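PDB 4M88: extracellular ligand-binding receptor from Verminephrobacter eiseniae, which probably captures an amino acid outside the cytoplasmic membrane and hands it to an ABC transporter, as a leucine-binding-family solute receptor. Local coordinates for residues G8-F13 and L73-P78; A22-G27 and Q288-L293; G27-L32 and L46-A51; D258-M263 and Q282-F287. All blocks are in the same frame, centred on the assembly; numbering follows the deposited sequence.

From the N terminus, strand 4-11 takes its place in the five-stranded parallel sheet, between 45-52 and 74-76, and helix 18-37 follows it. Interaction 3 packs residues 27-32 of that helix on residues 46-51 of the next strand and closes a short loop, nested inside the loop that interaction 1 closes when 8-13 pairs with 73-78. Much later in the chain, interaction 2 brings 288-293 of helix 286-303 back to 22-27, closing a loop of 260 residues; it crosses interaction 1 and encloses both interaction 3 and interaction 4. Interaction 4 joins the loop 258-263 to the start of helix 286-303. Gly-27 belongs to interactions 2 and 3, and Gln-9 to Asn-25 links interactions 1 and 2.

Interaction 1 of 4, residues G8-F13 and L73-P78; sequences GQIGPF and LALISP
Two neighbouring strands of the five-stranded parallel sheet, 4-11 and 74-76, meet here through Gly-8 and Leu-75, a parallel bridge. Gly-8 N donates to Ala-74 O at 2.9 Å, and Gly-8 O receives Ile-76 N at 2.8 Å. The same oxygen also takes a CA-H...O contact from Leu-75 CA. Leu-75 CD2 lies 3.9 Å from Gly-8 CA, where a side chain on residue 8 would collide with it. Beyond Gly-8 the direct pairing gives way to water. One water accepts from Ile-10 N at 2.8 Å and donates to Ile-76 O; a second accepts from Gln-9 NE2 and donates to Ile-10 O and, at 2.7 Å, to Ser-77 O. Gln-9 reaches it with CG anti to the backbone N (chi1 -180°) and an extended chain, CG passing 3.6 Å from Ile-76 O; its OE1 is held by Asn-25 ND2 of helix 18-37. On the other face Ile-10 CD1 and Leu-75 CD1 meet at 4.4 Å, and both side chains touch helix 57-68. The two waters thus satisfy buried backbone groups of diverging strands, and the glutamine amide, bonded at both its oxygen and its nitrogen, is probably fixed in rotation.

Interaction 2 of 4, residues A22-G27 and Q288-L293; sequences AGLNQG and QLEGYL
Gln-26 and Gln-288 both carry CG anti to the carbonyl carbon (chi1 -71° in Gln-288), and their extended chains bring the two amides together across the helix pair. Gln-288 NE2 donates to Gln-26 OE1 at 2.7 Å. The acceptor lies near the donor amide's plane, whereas the donor is somewhat tilted from the carbonyl plane of Gln-26, the two amides being turned 52° against each other. Gln-288 OE1 accepts from Thr-285 N at the start of its own helix, and its CG lies 3.4 Å from Gly-23 O. An alanine in place of Gln-288 would probably leave Gln-26 OE1 and Thr-285 N without these partners and open a gap beside Gly-23 O. Next to the amides the backbones are in direct contact, the local axes approaching to 6.4 Å at a crossing angle of -43°. Gly-27 CA makes a CA-H...O contact with Gln-288 O at 3.2 Å, and Gln-288 CA returns one to Gly-23 O at 3.3 Å. Gly-291 CA does the same to Leu-24 O, and Tyr-292 CA to Gly-27 O. A methyl group on Gly-27 or Gly-291 would run into the opposite carbonyl. On the far flank Leu-24 CD2 lies 3.9 Å from Glu-290 CB, the side chains pointing the same way, while Glu-290 reaches on to Arg-122 and Asn-102. Glycines facing each other across closely packed helices, with CA-H...O contacts between them, give the arrangement familiar from glycine-mediated helix crossings; here it joins helix 286-303 to the first helix of the parallel-sheet domain.

Interaction 3 of 4, residues G27-L32 and L46-A51; sequences GIKAYL and LTLFEA
Glu-50 OE2 is gripped by two groups: Lys-29 NZ forms a salt bridge with it at 3.3 Å, and Asn-25 ND2, one turn earlier on helix 18-37, gives it a hydrogen bond. The lysine chain is extended, with CG anti to the carbonyl carbon (chi1 -71°), and crosses the glutamate at about a right angle; its CE, at 3.0 Å from OE2, is even nearer than NZ. Lys-29 NZ is bonded in turn to Asn-25 OD1, which makes the asparagine a bridge between the two charges. Beside this polar group lies an apolar layer in which the side chains cross at about right angles. Leu-32 forks over the strand: its CD1 rests 3.7 Å from Leu-48 CB, and its CD2 lies 3.8 Å from Leu-46 CD2. Leu-48, with CG anti to the backbone N (chi1 -179°), sends CD2 to within 3.8 Å of Ile-28 CG2. This is the packing of a beta-alpha-beta unit, strand 4-11, helix 18-37 and strand 45-52, in which the helix segment runs nearly antiparallel (162°) to the strand segment, which lies at one edge of the sheet. Leucine and isoleucine methyls fill the buried part, while the charged pair closes its more exposed margin; being tied to the same asparagine, lysine and glutamate are likely to stabilise each other's charge and limit the turning of both ends.

Interaction 4 of 4, residues D258-M263 and Q282-F287; sequences DPNDKM and QEYTEF. With GOL (glycerol), chain D.
Asn-260 reaches from its loop to Tyr-284, beginning with a CB that lies 3.9 Å from O1 of a glycerol probably taken up from the crystallisation liquor. CG, anti to the carbonyl carbon (chi1 -67°), presents the amide to the backbone of Tyr-284. There OD1 receives Tyr-284 N at 2.9 Å, in the carbonyl plane and on a lone pair, and ND2 donates to Tyr-284 O at 2.9 Å with the donor tilted 33° from that carbonyl plane. ND2 has a second acceptor in glycerol O1, along a nearly straight bond (170°). The turn carrying Asn-260 is shaped by Asp-258: its OD1 accepts from Asn-260 N at 2.7 Å, an Asx turn, and its OD2 is bonded to Tyr-357 OH. An alanine in place of Asp-258 would probably leave Asn-260 N and the Tyr-357 hydroxyl without these acceptors and let the turn relax. Pro-259 packs against the same segment, CB 3.6 Å from Thr-285 O, while its own oxygen lies at the edge of the tyrosine ring. Glu-286 OE2 holds glycerol O2 at 2.6 Å. The loop follows strand 250-254 and precedes helix 265-277, whose Phe-270 meets the Tyr-284 ring edge-to-face; the two amide bonds of Asn-260 fasten the 258-263 loop to the residues leading into helix 286-303, where Thr-285 is the N-cap.

Interaction 1 of 4, residues G8-F13 and L73-P78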
loop_
_atom_site.group_PDB
_atom_site.type_symbol
_atom_site.label_atom_id
_atom_site.label_comp_id
_atom_site.label_asym_id
_atom_site.label_seq_id
_atom_site.Cartn_x
_atom_site.Cartn_y
_atom_site.Cartn_z
ATOM N N GLY A 8 -2.556 -9.782 14.796
ATOM C CA GLY A 8 -3.592 -10.287 13.916
ATOM C C GLY A 8 -3.486 -9.671 12.543
ATOM O O GLY A 8 -3.074 -8.518 12.406
ATOM N N GLN A 9 -3.825 -10.438 11.513
ATOM C CA GLN A 9 -4.022 -9.834 10.205
ATOM C C GLN A 9 -5.400 -10.199 9.696
ATOM O O GLN A 9 -5.692 -11.382 9.441
ATOM C CB GLN A 9 -2.965 -10.274 9.187
ATOM C CG GLN A 9 -3.185 -9.619 7.811
ATOM C CD GLN A 9 -2.380 -10.266 6.690
ATOM O OE1 GLN A 9 -1.640 -11.221 6.912
ATOM N NE2 GLN A 9 -2.550 -9.754 5.468
ATOM N N ILE A 10 -6.255 -9.192 9.564
ATOM C CA ILE A 10 -7.523 -9.375 8.874
ATOM C C ILE A 10 -7.319 -8.908 7.442
ATOM O O ILE A 10 -6.886 -7.780 7.206
ATOM C CB ILE A 10 -8.650 -8.566 9.515
ATOM C CG1 ILE A 10 -8.842 -8.987 10.979
ATOM C CG2 ILE A 10 -9.934 -8.768 8.743
ATOM C CD1 ILE A 10 -9.894 -8.152 11.719
ATOM N N GLY A 11 -7.620 -9.770 6.478
ATOM C CA GLY A 11 -7.269 -9.450 5.107
ATOM C C GLY A 11 -8.210 -10.095 4.117
ATOM O O GLY A 11 -8.937 -11.031 4.453
ATOM N N PRO A 12 -8.220 -9.585 2.882
ATOM C CA PRO A 12 -9.088 -10.144 1.850
ATOM C C PRO A 12 -8.472 -11.399 1.229
ATOM O O PRO A 12 -8.084 -11.390 0.053
ATOM C CB PRO A 12 -9.175 -9.005 0.826
ATOM C CG PRO A 12 -7.852 -8.284 0.974
ATOM C CD PRO A 12 -7.484 -8.390 2.428
ATOM N N PHE A 13 -8.379 -12.471 2.013
ATOM C CA PHE A 13 -7.697 -13.687 1.556
ATOM C C PHE A 13 -8.448 -14.453 0.465
ATOM O O PHE A 13 -7.837 -15.173 -0.330
ATOM C CB PHE A 13 -7.368 -14.588 2.744
ATOM C CG PHE A 13 -6.391 -13.970 3.692
ATOM C CD1 PHE A 13 -5.074 -13.757 3.295
ATOM C CD2 PHE A 13 -6.781 -13.579 4.967
ATOM C CE1 PHE A 13 -4.155 -13.172 4.154
ATOM C CE2 PHE A 13 -5.861 -12.997 5.836
ATOM C CZ PHE A 13 -4.548 -12.800 5.429
ATOM N N LEU A 73 -2.051 -7.372 20.232
ATOM C CA LEU A 73 -1.487 -6.049 20.509
ATOM C C LEU A 73 -1.759 -5.145 19.326
ATOM O O LEU A 73 -1.976 -3.934 19.483
ATOM C CB LEU A 73 0.029 -6.128 20.713
ATOM C CG LEU A 73 0.524 -6.414 22.128
ATOM C CD1 LEU A 73 0.146 -7.809 22.554
ATOM C CD2 LEU A 73 2.027 -6.226 22.213
ATOM N N ALA A 74 -1.728 -5.741 18.138
ATOM C CA ALA A 74 -1.856 -4.969 16.907
ATOM C C ALA A 74 -2.507 -5.791 15.822
ATOM O O ALA A 74 -2.343 -7.018 15.772
ATOM C CB ALA A 74 -0.478 -4.486 16.424
ATOM N N LEU A 75 -3.259 -5.098 14.967
ATOM C CA LEU A 75 -3.712 -5.649 13.703
ATOM C C LEU A 75 -2.789 -5.068 12.649
ATOM O O LEU A 75 -2.535 -3.863 12.637
ATOM C CB LEU A 75 -5.161 -5.238 13.427
ATOM C CG LEU A 75 -6.166 -5.830 14.412
ATOM C CD1 LEU A 75 -7.572 -5.304 14.135
ATOM C CD2 LEU A 75 -6.160 -7.364 14.357
ATOM N N ILE A 76 -2.268 -5.928 11.782
ATOM C CA ILE A 76 -1.229 -5.504 10.855
ATOM C C ILE A 76 -1.788 -5.337 9.461
ATOM O O ILE A 76 -2.344 -6.280 8.900
ATOM C CB ILE A 76 -0.067 -6.511 10.779
ATOM C CG1 ILE A 76 0.461 -6.849 12.171
ATOM C CG2 ILE A 76 1.056 -5.954 9.870
ATOM C CD1 ILE A 76 0.985 -5.646 12.915
ATOM N N SER A 77 -1.652 -4.122 8.928
ATOM C CA SER A 77 -1.932 -3.812 7.518
ATOM C C SER A 77 -3.244 -4.390 6.955
ATOM O O SER A 77 -3.219 -5.198 6.024
ATOM C CB SER A 77 -0.740 -4.230 6.643
ATOM O OG SER A 77 -0.790 -3.578 5.387
ATOM N N PRO A 78 -4.396 -3.976 7.517
ATOM C CA PRO A 78 -5.641 -4.337 6.829
ATOM C C PRO A 78 -5.640 -3.777 5.413
ATOM O O PRO A 78 -5.069 -2.709 5.155
ATOM C CB PRO A 78 -6.734 -3.678 7.678
ATOM C CG PRO A 78 -6.022 -2.561 8.425
ATOM C CD PRO A 78 -4.637 -3.114 8.689
HETATM O O HOH W 1 -4.619 -7.433 5.305
HETATM O O HOH W 2 -5.284 -6.557 9.477
#

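Interaction 2 of 4, residues A22-G27 and Q288-L293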
loop_
_atom_site.group_PDB
_atom_site.type_symbol
_atom_site.label_atom_id
_atom_site.label_comp_id
_atom_site.label_asym_id
_atom_site.label_seq_id
_atom_site.Cartn_x
_atom_site.Cartn_y
_atom_site.Cartn_z
ATOM N N ALA A 22 -2.178 -12.391 0.240
ATOM C CA ALA A 22 -1.198 -13.445 0.478
ATOM C C ALA A 22 0.217 -12.864 0.544
ATOM O O ALA A 22 1.051 -13.326 1.328
ATOM C CB ALA A 22 -1.291 -14.511 -0.618
ATOM N N GLY A 23 0.485 -11.861 -0.289
ATOM C CA GLY A 23 1.779 -11.187 -0.298
ATOM C C GLY A 23 2.063 -10.436 0.996
ATOM O O GLY A 23 3.147 -10.570 1.580
ATOM N N LEU A 24 1.096 -9.646 1.454
ATOM C CA LEU A 24 1.217 -8.991 2.757
ATOM C C LEU A 24 1.458 -10.024 3.843
ATOM O O LEU A 24 2.301 -9.838 4.718
ATOM C CB LEU A 24 -0.056 -8.203 3.107
ATOM C CG LEU A 24 -0.331 -6.859 2.447
ATOM C CD1 LEU A 24 -1.687 -6.356 2.935
ATOM C CD2 LEU A 24 0.758 -5.857 2.787
ATOM N N ASN A 25 0.693 -11.110 3.797
ATOM C CA ASN A 25 0.796 -12.156 4.808
ATOM C C ASN A 25 2.186 -12.811 4.801
ATOM O O ASN A 25 2.756 -13.096 5.855
ATOM C CB ASN A 25 -0.303 -13.196 4.575
ATOM C CG ASN A 25 -0.316 -14.298 5.622
ATOM O OD1 ASN A 25 -0.029 -15.455 5.319
ATOM N ND2 ASN A 25 -0.663 -13.947 6.855
ATOM N N GLN A 26 2.717 -13.064 3.612
ATOM C CA GLN A 26 4.057 -13.642 3.477
ATOM C C GLN A 26 5.123 -12.757 4.109
ATOM O O GLN A 26 6.034 -13.243 4.797
ATOM C CB GLN A 26 4.378 -13.889 2.003
ATOM C CG GLN A 26 3.666 -15.121 1.449
ATOM C CD GLN A 26 3.529 -15.082 -0.064
ATOM O OE1 GLN A 26 4.006 -14.156 -0.714
ATOM N NE2 GLN A 26 2.867 -16.088 -0.631
ATOM N N GLY A 27 5.023 -11.461 3.871
ATOM C CA GLY A 27 5.991 -10.523 4.418
ATOM C C GLY A 27 5.898 -10.444 5.928
ATOM O O GLY A 27 6.910 -10.360 6.631
ATOM N N GLN A 288 4.793 -7.856 -0.275
ATOM C CA GLN A 288 5.607 -8.622 0.673
ATOM C C GLN A 288 6.443 -7.675 1.525
ATOM O O GLN A 288 6.525 -7.830 2.735
ATOM C CB GLN A 288 6.507 -9.615 -0.068
ATOM C CG GLN A 288 5.699 -10.759 -0.673
ATOM C CD GLN A 288 6.457 -11.554 -1.694
ATOM O OE1 GLN A 288 7.482 -11.109 -2.198
ATOM N NE2 GLN A 288 5.951 -12.749 -2.017
ATOM N N LEU A 289 7.062 -6.686 0.895
ATOM C CA LEU A 289 7.908 -5.762 1.642
ATOM C C LEU A 289 7.073 -4.914 2.588
ATOM O O LEU A 289 7.491 -4.634 3.706
ATOM C CB LEU A 289 8.745 -4.888 0.698
ATOM C CG LEU A 289 9.616 -3.828 1.373
ATOM C CD1 LEU A 289 10.559 -4.465 2.380
ATOM C CD2 LEU A 289 10.421 -3.084 0.318
ATOM N N GLU A 290 5.880 -4.521 2.149
ATOM C CA GLU A 290 4.977 -3.740 2.993
ATOM C C GLU A 290 4.571 -4.528 4.228
ATOM O O GLU A 290 4.501 -3.973 5.329
ATOM C CB GLU A 290 3.724 -3.334 2.210
ATOM C CG GLU A 290 2.795 -2.414 2.986
ATOM C CD GLU A 290 1.989 -1.487 2.084
ATOM O OE1 GLU A 290 1.927 -1.728 0.849
ATOM O OE2 GLU A 290 1.425 -0.501 2.609
ATOM N N GLY A 291 4.299 -5.816 4.049
ATOM C CA GLY A 291 3.895 -6.646 5.179
ATOM C C GLY A 291 5.060 -6.810 6.142
ATOM O O GLY A 291 4.903 -6.736 7.355
ATOM N N TYR A 292 6.245 -7.013 5.589
ATOM C CA TYR A 292 7.446 -7.142 6.402
ATOM C C TYR A 292 7.698 -5.871 7.225
ATOM O O TYR A 292 7.949 -5.941 8.429
ATOM C CB TYR A 292 8.629 -7.478 5.501
ATOM C CG TYR A 292 9.972 -7.499 6.205
ATOM C CD1 TYR A 292 10.454 -8.665 6.771
ATOM C CD2 TYR A 292 10.747 -6.341 6.308
ATOM C CE1 TYR A 292 11.688 -8.695 7.412
ATOM C CE2 TYR A 292 11.979 -6.354 6.950
ATOM C CZ TYR A 292 12.436 -7.530 7.509
ATOM O OH TYR A 292 13.651 -7.551 8.147
ATOM N N LEU A 293 7.619 -4.711 6.584
ATOM C CA LEU A 293 7.897 -3.448 7.282
ATOM C C LEU A 293 6.805 -3.090 8.288
ATOM O O LEU A 293 7.080 -2.465 9.323
ATOM C CB LEU A 293 8.095 -2.300 6.283
ATOM C CG LEU A 293 9.411 -2.371 5.504
ATOM C CD1 LEU A 293 9.486 -1.324 4.398
ATOM C CD2 LEU A 293 10.605 -2.230 6.441
#

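Interaction 3 of 4, residues G27-L32 and L46-A51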
loop_
_atom_site.group_PDB
_atom_site.type_symbol
_atom_site.label_atom_id
_atom_site.label_comp_id
_atom_site.label_asym_id
_atom_site.label_seq_id
_atom_site.Cartn_x
_atom_site.Cartn_y
_atom_site.Cartn_z
ATOM N N GLY A 27 5.023 -11.461 3.871
ATOM C CA GLY A 27 5.991 -10.523 4.418
ATOM C C GLY A 27 5.898 -10.444 5.928
ATOM O O GLY A 27 6.910 -10.360 6.631
ATOM N N ILE A 28 4.673 -10.470 6.440
ATOM C CA ILE A 28 4.484 -10.428 7.886
ATOM C C ILE A 28 5.090 -11.677 8.523
ATOM O O ILE A 28 5.838 -11.579 9.498
ATOM C CB ILE A 28 2.986 -10.327 8.244
ATOM C CG1 ILE A 28 2.420 -8.970 7.813
ATOM C CG2 ILE A 28 2.764 -10.526 9.738
ATOM C CD1 ILE A 28 0.875 -8.932 7.841
ATOM N N LYS A 29 4.797 -12.849 7.957
ATOM C CA LYS A 29 5.323 -14.096 8.505
ATOM C C LYS A 29 6.833 -14.152 8.420
ATOM O O LYS A 29 7.495 -14.667 9.330
ATOM C CB LYS A 29 4.743 -15.291 7.754
ATOM C CG LYS A 29 3.288 -15.538 8.037
ATOM C CD LYS A 29 2.799 -16.662 7.152
ATOM C CE LYS A 29 1.469 -17.192 7.629
ATOM N NZ LYS A 29 0.818 -18.049 6.607
ATOM N N ALA A 30 7.376 -13.642 7.317
ATOM C CA ALA A 30 8.819 -13.589 7.128
ATOM C C ALA A 30 9.467 -12.781 8.251
ATOM O O ALA A 30 10.463 -13.220 8.827
ATOM C CB ALA A 30 9.174 -13.011 5.764
ATOM N N TYR A 31 8.905 -11.625 8.587
ATOM C CA TYR A 31 9.468 -10.861 9.702
ATOM C C TYR A 31 9.336 -11.606 11.032
ATOM O O TYR A 31 10.312 -11.707 11.797
ATOM C CB TYR A 31 8.860 -9.465 9.849
ATOM C CG TYR A 31 9.372 -8.828 11.123
ATOM C CD1 TYR A 31 10.687 -8.383 11.213
ATOM C CD2 TYR A 31 8.568 -8.738 12.258
ATOM C CE1 TYR A 31 11.182 -7.836 12.392
ATOM C CE2 TYR A 31 9.057 -8.198 13.445
ATOM C CZ TYR A 31 10.361 -7.749 13.501
ATOM O OH TYR A 31 10.848 -7.195 14.669
ATOM N N LEU A 32 8.133 -12.102 11.322
ATOM C CA LEU A 32 7.888 -12.801 12.588
ATOM C C LEU A 32 8.823 -13.985 12.800
ATOM O O LEU A 32 9.301 -14.211 13.911
ATOM C CB LEU A 32 6.428 -13.243 12.696
ATOM C CG LEU A 32 5.438 -12.077 12.727
ATOM C CD1 LEU A 32 4.044 -12.597 13.026
ATOM C CD2 LEU A 32 5.850 -11.009 13.730
ATOM N N LEU A 46 6.533 -14.252 19.064
ATOM C CA LEU A 46 5.483 -13.553 18.329
ATOM C C LEU A 46 4.641 -14.562 17.558
ATOM O O LEU A 46 5.175 -15.473 16.935
ATOM C CB LEU A 46 6.101 -12.539 17.369
ATOM C CG LEU A 46 6.733 -11.313 18.038
ATOM C CD1 LEU A 46 8.238 -11.338 17.948
ATOM C CD2 LEU A 46 6.205 -10.049 17.410
ATOM N N THR A 47 3.317 -14.422 17.624
ATOM C CA THR A 47 2.442 -15.302 16.861
ATOM C C THR A 47 1.473 -14.472 16.045
ATOM O O THR A 47 1.156 -13.340 16.410
ATOM C CB THR A 47 1.654 -16.248 17.773
ATOM O OG1 THR A 47 1.019 -15.491 18.811
ATOM C CG2 THR A 47 2.587 -17.245 18.410
ATOM N N LEU A 48 1.024 -15.032 14.930
ATOM C CA LEU A 48 0.098 -14.333 14.055
ATOM C C LEU A 48 -1.144 -15.177 13.884
ATOM O O LEU A 48 -1.057 -16.380 13.637
ATOM C CB LEU A 48 0.731 -14.098 12.683
ATOM C CG LEU A 48 -0.151 -13.335 11.695
ATOM C CD1 LEU A 48 -0.297 -11.859 12.086
ATOM C CD2 LEU A 48 0.381 -13.474 10.267
ATOM N N PHE A 49 -2.309 -14.569 14.032
ATOM C CA PHE A 49 -3.502 -15.254 13.567
ATOM C C PHE A 49 -4.043 -14.469 12.396
ATOM O O PHE A 49 -3.728 -13.285 12.232
ATOM C CB PHE A 49 -4.540 -15.397 14.662
ATOM C CG PHE A 49 -5.188 -14.112 15.040
ATOM C CD1 PHE A 49 -6.359 -13.705 14.415
ATOM C CD2 PHE A 49 -4.631 -13.310 16.018
ATOM C CE1 PHE A 49 -6.955 -12.503 14.751
ATOM C CE2 PHE A 49 -5.227 -12.113 16.374
ATOM C CZ PHE A 49 -6.385 -11.706 15.740
ATOM N N GLU A 50 -4.843 -15.134 11.575
ATOM C CA GLU A 50 -5.350 -14.538 10.353
ATOM C C GLU A 50 -6.844 -14.702 10.301
ATOM O O GLU A 50 -7.405 -15.640 10.881
ATOM C CB GLU A 50 -4.721 -15.215 9.132
ATOM C CG GLU A 50 -3.220 -15.012 9.027
ATOM C CD GLU A 50 -2.452 -16.314 8.921
ATOM O OE1 GLU A 50 -3.009 -17.378 9.267
ATOM O OE2 GLU A 50 -1.283 -16.269 8.493
ATOM N N ALA A 51 -7.501 -13.801 9.586
ATOM C CA ALA A 51 -8.939 -13.895 9.427
ATOM C C ALA A 51 -9.267 -13.293 8.075
ATOM O O ALA A 51 -8.689 -12.275 7.696
ATOM C CB ALA A 51 -9.650 -13.148 10.544
#

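Interaction 4 of 4, residues D258-M263 and Q282-F287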
loop_
_atom_site.group_PDB
_atom_site.type_symbol
_atom_site.label_atom_id
_atom_site.label_comp_id
_atom_site.label_asym_id
_atom_site.label_seq_id
_atom_site.Cartn_x
_atom_site.Cartn_y
_atom_site.Cartn_z
ATOM N N ASP A 258 12.885 -0.555 -3.342
ATOM C CA ASP A 258 12.533 -1.659 -4.215
ATOM C C ASP A 258 12.795 -2.985 -3.507
ATOM O O ASP A 258 13.860 -3.171 -2.926
ATOM C CB ASP A 258 13.332 -1.588 -5.518
ATOM C CG ASP A 258 12.824 -2.577 -6.545
ATOM O OD1 ASP A 258 13.209 -3.761 -6.440
ATOM O OD2 ASP A 258 12.025 -2.171 -7.427
ATOM N N PRO A 259 11.812 -3.908 -3.559
ATOM C CA PRO A 259 11.910 -5.196 -2.854
ATOM C C PRO A 259 12.964 -6.123 -3.455
ATOM O O PRO A 259 13.361 -7.094 -2.812
ATOM C CB PRO A 259 10.507 -5.795 -3.009
ATOM C CG PRO A 259 9.928 -5.127 -4.230
ATOM C CD PRO A 259 10.502 -3.727 -4.212
ATOM N N ASN A 260 13.422 -5.817 -4.665
ATOM C CA ASN A 260 14.389 -6.676 -5.326
ATOM C C ASN A 260 15.793 -6.092 -5.476
ATOM O O ASN A 260 16.685 -6.746 -6.015
ATOM C CB ASN A 260 13.845 -7.121 -6.690
ATOM C CG ASN A 260 12.641 -8.023 -6.549
ATOM O OD1 ASN A 260 12.757 -9.133 -6.031
ATOM N ND2 ASN A 260 11.473 -7.547 -6.993
ATOM N N ASP A 261 15.991 -4.870 -4.994
ATOM C CA ASP A 261 17.322 -4.260 -5.027
ATOM C C ASP A 261 18.014 -4.460 -3.681
ATOM O O ASP A 261 17.366 -4.801 -2.688
ATOM C CB ASP A 261 17.246 -2.776 -5.404
ATOM C CG ASP A 261 16.920 -2.559 -6.879
ATOM O OD1 ASP A 261 17.326 -3.401 -7.715
ATOM O OD2 ASP A 261 16.260 -1.543 -7.205
ATOM N N LYS A 262 19.326 -4.257 -3.648
ATOM C CA LYS A 262 20.119 -4.628 -2.481
ATOM C C LYS A 262 20.899 -3.465 -1.883
ATOM O O LYS A 262 21.856 -3.666 -1.137
ATOM C CB LYS A 262 21.068 -5.770 -2.840
ATOM C CG LYS A 262 20.633 -7.105 -2.281
ATOM C CD LYS A 262 21.075 -8.267 -3.156
ATOM C CE LYS A 262 21.458 -9.468 -2.299
ATOM N NZ LYS A 262 20.498 -9.690 -1.171
HETATM N N MSE A 263 20.471 -2.251 -2.204
HETATM C CA MSE A 263 21.164 -1.028 -1.791
HETATM C C MSE A 263 21.173 -0.762 -0.278
HETATM O O MSE A 263 22.202 -0.395 0.291
HETATM C CB MSE A 263 20.526 0.155 -2.523
HETATM C CG MSE A 263 20.951 1.528 -2.051
HETATM SE SE MSE A 263 20.512 2.824 -3.436
HETATM C CE MSE A 263 21.323 1.870 -4.937
ATOM N N GLN A 282 11.560 -16.645 -6.105
ATOM C CA GLN A 282 12.708 -16.196 -6.880
ATOM C C GLN A 282 12.735 -14.679 -6.985
ATOM O O GLN A 282 13.778 -14.086 -7.251
ATOM C CB GLN A 282 12.668 -16.806 -8.282
ATOM C CG GLN A 282 12.691 -18.325 -8.310
ATOM C CD GLN A 282 14.099 -18.877 -8.267
ATOM O OE1 GLN A 282 15.032 -18.260 -8.784
ATOM N NE2 GLN A 282 14.263 -20.044 -7.648
ATOM N N GLU A 283 11.576 -14.061 -6.782
ATOM C CA GLU A 283 11.418 -12.627 -6.976
ATOM C C GLU A 283 10.397 -12.133 -5.955
ATOM O O GLU A 283 9.491 -12.886 -5.601
ATOM C CB GLU A 283 10.907 -12.364 -8.394
ATOM C CG GLU A 283 11.086 -10.947 -8.889
ATOM C CD GLU A 283 10.626 -10.781 -10.329
ATOM O OE1 GLU A 283 11.023 -11.607 -11.183
ATOM O OE2 GLU A 283 9.862 -9.830 -10.600
ATOM N N TYR A 284 10.539 -10.894 -5.482
ATOM C CA TYR A 284 9.638 -10.370 -4.441
ATOM C C TYR A 284 8.749 -9.233 -4.925
ATOM O O TYR A 284 9.009 -8.640 -5.969
ATOM C CB TYR A 284 10.434 -9.925 -3.218
ATOM C CG TYR A 284 11.332 -11.025 -2.725
ATOM C CD1 TYR A 284 10.830 -12.300 -2.503
ATOM C CD2 TYR A 284 12.686 -10.809 -2.541
ATOM C CE1 TYR A 284 11.651 -13.331 -2.084
ATOM C CE2 TYR A 284 13.516 -11.823 -2.122
ATOM C CZ TYR A 284 12.994 -13.083 -1.896
ATOM O OH TYR A 284 13.821 -14.099 -1.477
ATOM N N THR A 285 7.694 -8.940 -4.164
ATOM C CA THR A 285 6.783 -7.847 -4.507
ATOM C C THR A 285 6.755 -6.764 -3.430
ATOM O O THR A 285 7.218 -6.968 -2.296
ATOM C CB THR A 285 5.339 -8.333 -4.692
ATOM O OG1 THR A 285 4.777 -8.661 -3.414
ATOM C CG2 THR A 285 5.294 -9.547 -5.588
ATOM N N GLU A 286 6.177 -5.621 -3.791
ATOM C CA GLU A 286 6.018 -4.499 -2.880
ATOM C C GLU A 286 5.088 -4.848 -1.714
ATOM O O GLU A 286 5.264 -4.357 -0.601
ATOM C CB GLU A 286 5.469 -3.293 -3.649
ATOM C CG GLU A 286 6.426 -2.738 -4.722
ATOM C CD GLU A 286 6.371 -3.495 -6.045
ATOM O OE1 GLU A 286 5.714 -4.560 -6.119
ATOM O OE2 GLU A 286 6.986 -3.007 -7.021
ATOM N N PHE A 287 4.097 -5.698 -1.956
ATOM C CA PHE A 287 3.211 -6.094 -0.860
ATOM C C PHE A 287 3.905 -6.979 0.173
ATOM O O PHE A 287 3.634 -6.869 1.365
ATOM C CB PHE A 287 1.938 -6.752 -1.380
ATOM C CG PHE A 287 0.942 -5.763 -1.913
ATOM C CD1 PHE A 287 0.643 -4.614 -1.184
ATOM C CD2 PHE A 287 0.354 -5.945 -3.150
ATOM C CE1 PHE A 287 -0.257 -3.669 -1.679
ATOM C CE2 PHE A 287 -0.548 -5.013 -3.648
ATOM C CZ PHE A 287 -0.854 -3.874 -2.908
HETATM C C1 GOL D . 9.853 -4.113 -8.361
HETATM O O1 GOL D . 11.035 -4.838 -8.101
HETATM C C2 GOL D . 8.699 -5.065 -8.687
HETATM O O2 GOL D . 7.624 -4.276 -9.160
HETATM C C3 GOL D . 9.112 -6.076 -9.762
HETATM O O3 GOL D . 8.027 -6.935 -10.069
#